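Local structure of beta-fructofuranosidase (Arabidopsis thaliana, 2OXB) at residues G162-R167 / S195-C200; L346-L351 / D522-N527. The protein hydrolyses sucrose and 1-kestose, and less readily neokestose and levan, as a cell-wall invertase of glycoside hydrolase family 32. The protein carries 1 engineered substitution. All blocks are in the same frame, centred on the assembly; numbering follows the deposited sequence.

Interaction 1 (G162-R167 / S195-C200). Engineered in segment 195-200: Q199 (natural residue Glu). With GLC (alpha-D-glucopyranose), chain B; NAG (2-acetamido-2-deoxy-beta-D-glucopyranose), chain E; FRU (beta-D-fructofuranose), chain C.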
# COMPACT_ATOMS: atom_id res chain seq x y z
N GLY A 162 6.77 4.22 16.70
CA GLY A 162 7.90 4.54 15.85
C GLY A 162 8.74 5.69 16.36
O GLY A 162 8.23 6.80 16.56
N SER A 163 10.02 5.43 16.58
CA SER A 163 10.93 6.49 17.02
C SER A 163 12.25 6.48 16.25
O SER A 163 12.34 5.98 15.13
CB SER A 163 11.20 6.38 18.53
OG SER A 163 10.12 6.89 19.28
N LYS A 164 13.27 7.07 16.87
CA LYS A 164 14.59 7.15 16.28
C LYS A 164 15.54 7.75 17.32
O LYS A 164 15.18 8.68 18.05
CB LYS A 164 14.56 8.05 15.03
CG LYS A 164 13.95 9.43 15.29
CD LYS A 164 13.81 10.29 14.02
CE LYS A 164 15.15 10.83 13.52
NZ LYS A 164 15.82 11.76 14.47
N ILE A 165 16.74 7.18 17.39
CA ILE A 165 17.78 7.64 18.29
C ILE A 165 19.01 7.89 17.44
O ILE A 165 19.68 6.94 17.02
CB ILE A 165 18.11 6.58 19.35
CG1 ILE A 165 16.86 6.18 20.12
CG2 ILE A 165 19.18 7.10 20.30
CD1 ILE A 165 16.19 7.33 20.83
N HIS A 166 19.30 9.15 17.16
CA HIS A 166 20.47 9.52 16.35
C HIS A 166 20.58 8.66 15.08
O HIS A 166 21.54 7.91 14.90
CB HIS A 166 21.75 9.40 17.20
CG HIS A 166 21.81 10.33 18.38
ND1 HIS A 166 21.85 11.70 18.25
CD2 HIS A 166 21.85 10.08 19.71
CE1 HIS A 166 21.92 12.26 19.45
NE2 HIS A 166 21.92 11.29 20.36
N ARG A 167 19.59 8.77 14.20
CA ARG A 167 19.56 8.00 12.96
C ARG A 167 19.25 6.52 13.16
O ARG A 167 19.04 5.78 12.19
CB ARG A 167 20.87 8.17 12.18
CG ARG A 167 20.88 9.48 11.43
CD ARG A 167 22.26 9.97 11.07
NE ARG A 167 22.20 11.34 10.56
CZ ARG A 167 21.85 12.41 11.29
NH1 ARG A 167 21.53 12.28 12.57
NH2 ARG A 167 21.82 13.61 10.72
N SER A 195 19.04 3.77 8.45
CA SER A 195 17.72 4.28 8.14
C SER A 195 17.26 5.27 9.20
O SER A 195 17.41 5.03 10.39
CB SER A 195 16.72 3.13 8.06
OG SER A 195 16.63 2.47 9.31
N GLY A 196 16.69 6.38 8.76
CA GLY A 196 16.24 7.37 9.72
C GLY A 196 15.11 6.87 10.59
O GLY A 196 15.04 5.69 10.97
N MET A 197 14.22 7.80 10.91
CA MET A 197 13.04 7.56 11.72
C MET A 197 12.22 6.39 11.18
O MET A 197 12.26 6.10 9.99
CB MET A 197 12.16 8.82 11.71
CG MET A 197 10.79 8.66 12.35
SD MET A 197 10.84 8.80 14.12
CE MET A 197 9.12 8.63 14.55
N TRP A 198 11.50 5.73 12.07
CA TRP A 198 10.64 4.63 11.69
C TRP A 198 9.21 5.10 11.88
O TRP A 198 8.82 5.43 13.00
CB TRP A 198 10.87 3.42 12.58
CG TRP A 198 11.92 2.48 12.10
CD1 TRP A 198 12.99 2.77 11.31
CD2 TRP A 198 12.05 1.11 12.49
NE1 TRP A 198 13.79 1.66 11.18
CE2 TRP A 198 13.24 0.63 11.90
CE3 TRP A 198 11.29 0.25 13.28
CZ2 TRP A 198 13.68 -0.68 12.07
CZ3 TRP A 198 11.73 -1.06 13.46
CH2 TRP A 198 12.92 -1.51 12.86
N GLN A 199 8.44 5.12 10.80
CA GLN A 199 7.04 5.56 10.89
C GLN A 199 6.04 4.48 10.62
O GLN A 199 6.39 3.39 10.17
CB GLN A 199 6.78 6.72 9.93
CG GLN A 199 7.20 8.05 10.49
CD GLN A 199 7.78 8.94 9.43
OE1 GLN A 199 7.06 9.36 8.52
NE2 GLN A 199 9.08 9.22 9.52
N CYS A 200 4.78 4.79 10.88
CA CYS A 200 3.67 3.86 10.67
C CYS A 200 4.10 2.40 10.75
O CYS A 200 4.08 1.69 9.75
CB CYS A 200 2.99 4.12 9.32
SG CYS A 200 1.98 5.59 9.30
C1 GLC B . 5.37 11.90 7.77
C2 GLC B . 6.65 12.46 8.43
C3 GLC B . 6.57 13.97 8.68
C4 GLC B . 6.34 14.63 7.32
C5 GLC B . 5.02 14.10 6.69
C6 GLC B . 4.72 14.70 5.31
O2 GLC B . 6.89 11.75 9.65
O3 GLC B . 7.78 14.45 9.27
O4 GLC B . 6.27 16.04 7.51
O5 GLC B . 5.07 12.66 6.53
O6 GLC B . 5.84 14.50 4.44
C1 NAG E . 15.35 15.17 17.55
C2 NAG E . 14.99 15.78 16.19
C3 NAG E . 15.63 17.17 16.01
C4 NAG E . 15.30 18.06 17.21
C5 NAG E . 15.71 17.34 18.50
C6 NAG E . 15.38 18.13 19.74
C7 NAG E . 14.58 14.50 14.19
C8 NAG E . 14.50 15.31 12.91
N2 NAG E . 15.44 14.91 15.12
O3 NAG E . 15.16 17.78 14.81
O4 NAG E . 15.98 19.30 17.11
O5 NAG E . 15.02 16.08 18.61
O6 NAG E . 14.13 17.73 20.26
O7 NAG E . 13.87 13.51 14.35
C1 FRU C . 3.19 9.92 7.52
C2 FRU C . 3.18 10.94 8.67
C3 FRU C . 3.05 10.23 10.03
C4 FRU C . 2.28 11.21 10.87
C5 FRU C . 1.40 11.88 9.82
C6 FRU C . 1.27 13.38 9.99
O1 FRU C . 4.34 9.11 7.56
O2 FRU C . 4.27 11.92 8.75
O3 FRU C . 4.31 9.93 10.64
O4 FRU C . 1.49 10.55 11.87
O5 FRU C . 1.99 11.66 8.54
O6 FRU C . 0.47 13.62 11.14
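M197 lies across K164 and the edge of strand 157-165, the two side chains crossing at about a right angle. Its CG is anti to the backbone N (chi1 172°) and the chain then bends at chi2, with the sulphur SD 3.4 Å from K164 CG and the same distance from S163 O. That carbonyl also accepts the backbone bond of the contact, W198 N to S163 O at 3.2 Å, with 156° at the hydrogen. One residue before S163, G162 sets its CA 3.1 Å from W198 O as a CA-H...O contact.

K164 lays its aliphatic part against M197 and turns its amine to the glycan. CB and CG run past the methionine, after which the chain bends at chi3 and chi4 and NZ donates to the acetamido oxygen O7 of the NAG at 2.6 Å; S142 OG bonds the same NAG.

Two residues on from M197, the engineered Q199 (natural Glu) turns away from this contact. Its OE1 accepts from O2 of the glucose at 2.6 Å and from O1 of the fructose at 2.9 Å, and also pairs with Y275 OH. M197 itself packs beside R144 and D235, both substrate-binding residues. Such an arrangement, one blade's strand against the start of the next beside the sugar pocket, belongs to the five-bladed beta-propeller of family 32.

Interaction 2 (L346-L351 / D522-N527)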
# COMPACT_ATOMS: atom_id res chain seq x y z
N LEU A 346 -9.92 -10.70 -25.80
CA LEU A 346 -8.94 -10.82 -26.86
C LEU A 346 -8.10 -12.03 -26.52
O LEU A 346 -7.40 -12.06 -25.50
CB LEU A 346 -8.07 -9.57 -26.92
CG LEU A 346 -8.75 -8.28 -27.40
CD1 LEU A 346 -8.01 -7.09 -26.86
CD2 LEU A 346 -8.80 -8.26 -28.91
N ARG A 347 -8.19 -13.06 -27.35
CA ARG A 347 -7.41 -14.25 -27.09
C ARG A 347 -6.58 -14.69 -28.28
O ARG A 347 -6.93 -14.42 -29.43
CB ARG A 347 -8.33 -15.38 -26.65
CG ARG A 347 -9.53 -15.61 -27.52
CD ARG A 347 -10.24 -16.83 -27.01
NE ARG A 347 -10.52 -16.68 -25.59
CZ ARG A 347 -10.92 -17.67 -24.80
NH1 ARG A 347 -11.09 -18.90 -25.30
NH2 ARG A 347 -11.17 -17.44 -23.52
N ASN A 348 -5.47 -15.35 -27.99
CA ASN A 348 -4.59 -15.83 -29.03
C ASN A 348 -4.28 -14.80 -30.12
O ASN A 348 -4.64 -15.01 -31.28
CB ASN A 348 -5.19 -17.08 -29.66
CG ASN A 348 -5.47 -18.15 -28.63
OD1 ASN A 348 -6.59 -18.65 -28.52
ND2 ASN A 348 -4.45 -18.50 -27.86
N LYS A 349 -3.63 -13.70 -29.74
CA LYS A 349 -3.23 -12.64 -30.69
C LYS A 349 -1.73 -12.43 -30.63
O LYS A 349 -1.14 -12.24 -29.57
CB LYS A 349 -3.93 -11.30 -30.39
CG LYS A 349 -5.40 -11.16 -30.84
CD LYS A 349 -5.60 -11.18 -32.36
CE LYS A 349 -4.99 -9.99 -33.10
NZ LYS A 349 -3.53 -10.12 -33.28
N VAL A 350 -1.10 -12.46 -31.80
CA VAL A 350 0.34 -12.30 -31.89
C VAL A 350 0.76 -10.84 -31.77
O VAL A 350 0.04 -9.93 -32.18
CB VAL A 350 0.82 -12.86 -33.20
CG1 VAL A 350 0.65 -14.36 -33.18
CG2 VAL A 350 0.00 -12.27 -34.35
N LEU A 351 1.93 -10.64 -31.18
CA LEU A 351 2.51 -9.32 -30.98
C LEU A 351 3.85 -9.27 -31.67
O LEU A 351 4.88 -9.46 -31.05
CB LEU A 351 2.67 -9.03 -29.48
CG LEU A 351 1.54 -8.25 -28.82
CD1 LEU A 351 1.61 -8.39 -27.32
CD2 LEU A 351 1.64 -6.80 -29.24
N ASP A 522 3.33 -13.74 -27.41
CA ASP A 522 1.91 -14.00 -27.67
C ASP A 522 0.96 -13.63 -26.52
O ASP A 522 1.32 -13.70 -25.34
CB ASP A 522 1.70 -15.47 -28.05
CG ASP A 522 2.03 -15.76 -29.51
OD1 ASP A 522 1.52 -15.05 -30.41
OD2 ASP A 522 2.79 -16.71 -29.77
N VAL A 523 -0.25 -13.23 -26.88
CA VAL A 523 -1.28 -12.87 -25.90
C VAL A 523 -2.18 -14.10 -25.77
O VAL A 523 -3.02 -14.35 -26.61
CB VAL A 523 -2.12 -11.65 -26.38
CG1 VAL A 523 -3.04 -11.17 -25.26
CG2 VAL A 523 -1.18 -10.52 -26.79
N LEU A 524 -1.97 -14.86 -24.71
CA LEU A 524 -2.76 -16.06 -24.48
C LEU A 524 -4.21 -15.69 -24.20
O LEU A 524 -5.13 -16.44 -24.51
CB LEU A 524 -2.19 -16.82 -23.29
CG LEU A 524 -2.74 -18.23 -23.09
CD1 LEU A 524 -2.16 -19.16 -24.13
CD2 LEU A 524 -2.38 -18.69 -21.69
N ASN A 525 -4.39 -14.51 -23.61
CA ASN A 525 -5.70 -14.02 -23.25
C ASN A 525 -5.56 -12.60 -22.70
O ASN A 525 -4.48 -12.19 -22.29
CB ASN A 525 -6.30 -14.93 -22.18
CG ASN A 525 -7.76 -14.66 -21.93
OD1 ASN A 525 -8.36 -15.23 -21.04
ND2 ASN A 525 -8.34 -13.78 -22.74
N LEU A 526 -6.67 -11.85 -22.69
CA LEU A 526 -6.68 -10.48 -22.16
C LEU A 526 -8.11 -9.99 -21.99
O LEU A 526 -8.90 -9.98 -22.94
CB LEU A 526 -5.89 -9.53 -23.09
CG LEU A 526 -6.09 -8.00 -23.02
CD1 LEU A 526 -5.94 -7.50 -21.60
CD2 LEU A 526 -5.07 -7.31 -23.92
N ASN A 527 -8.45 -9.61 -20.76
CA ASN A 527 -9.79 -9.13 -20.46
C ASN A 527 -9.76 -7.73 -19.85
O ASN A 527 -9.11 -7.48 -18.83
CB ASN A 527 -10.53 -10.10 -19.53
CG ASN A 527 -10.86 -11.43 -20.19
OD1 ASN A 527 -11.69 -12.20 -19.68
ND2 ASN A 527 -10.22 -11.71 -21.31
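A G1 beta bulge interrupts the antiparallel pairing of L346-L351 with D522-N527, for N348 and K349 both stand opposite V523. N348 takes the left-handed helical conformation (phi 47°, psi 63°) usual at the first position of such a bulge. Beyond it the pairing is regular: K349 N donates to V523 O at 3.3 Å, in the carbonyl plane and on a lone pair, while V523 N returns a 3.0 Å bond to K349 O, tilted 27° from the plane of the K349 carbonyl. V350 and D522 follow as a non-hydrogen-bonded pair, their side chains side by side and pointing the same way, with D522 OD1 lying 3.3 Å from V350 CA. The other carboxylate oxygen, OD2, makes long, weak ion pairs with K374 and R376.

The strand 344-351 is an outermost one in a six-stranded sheet of the C-terminal beta-sandwich. L346, K349, V523 and L526 share one face, and L346 and K349 reach from it to L357 in the second sheet. V523 carries much of this side: its CG2 sits 3.5 Å from L351 CD1, and the same methyl is 3.3 Å from K349 O.

On the other side of the bulge, L346 N makes a weak, bent bond to L526 O, and N525 ND2 gives L346 O another weak one at 3.4 Å while also bonding N345 OD1. L346 and L526 point the same way, side by side, with CD1 of the first 4.2 Å from CD2 of the second. N527 ND2 hydrogen-bonds L526 O at 2.7 Å from above the carbonyl plane.

In the fold
The two contacts lie on opposite sides of the chain's centre, their own centres 47 Å apart and their nearest atoms about 33 Å apart. They share no strand. Interaction 1 is largely buried and joins successive blades of the propeller; interaction 2 is partly buried and pairs an outermost strand of the C-terminal sandwich with its neighbour, several side chains being exposed. Their chemistry follows this. At 162-167 / 195-200 a single backbone hydrogen bond is supplemented by methionine and lysine contacts; the amine of K164 goes on to a glycan, and Q199 just beyond the contact reaches the bound sugars. At 346-351 / 522-527 two backbone hydrogen bonds and a bulge set the register, with weaker bonds beyond and leucine and valine methyls on one face.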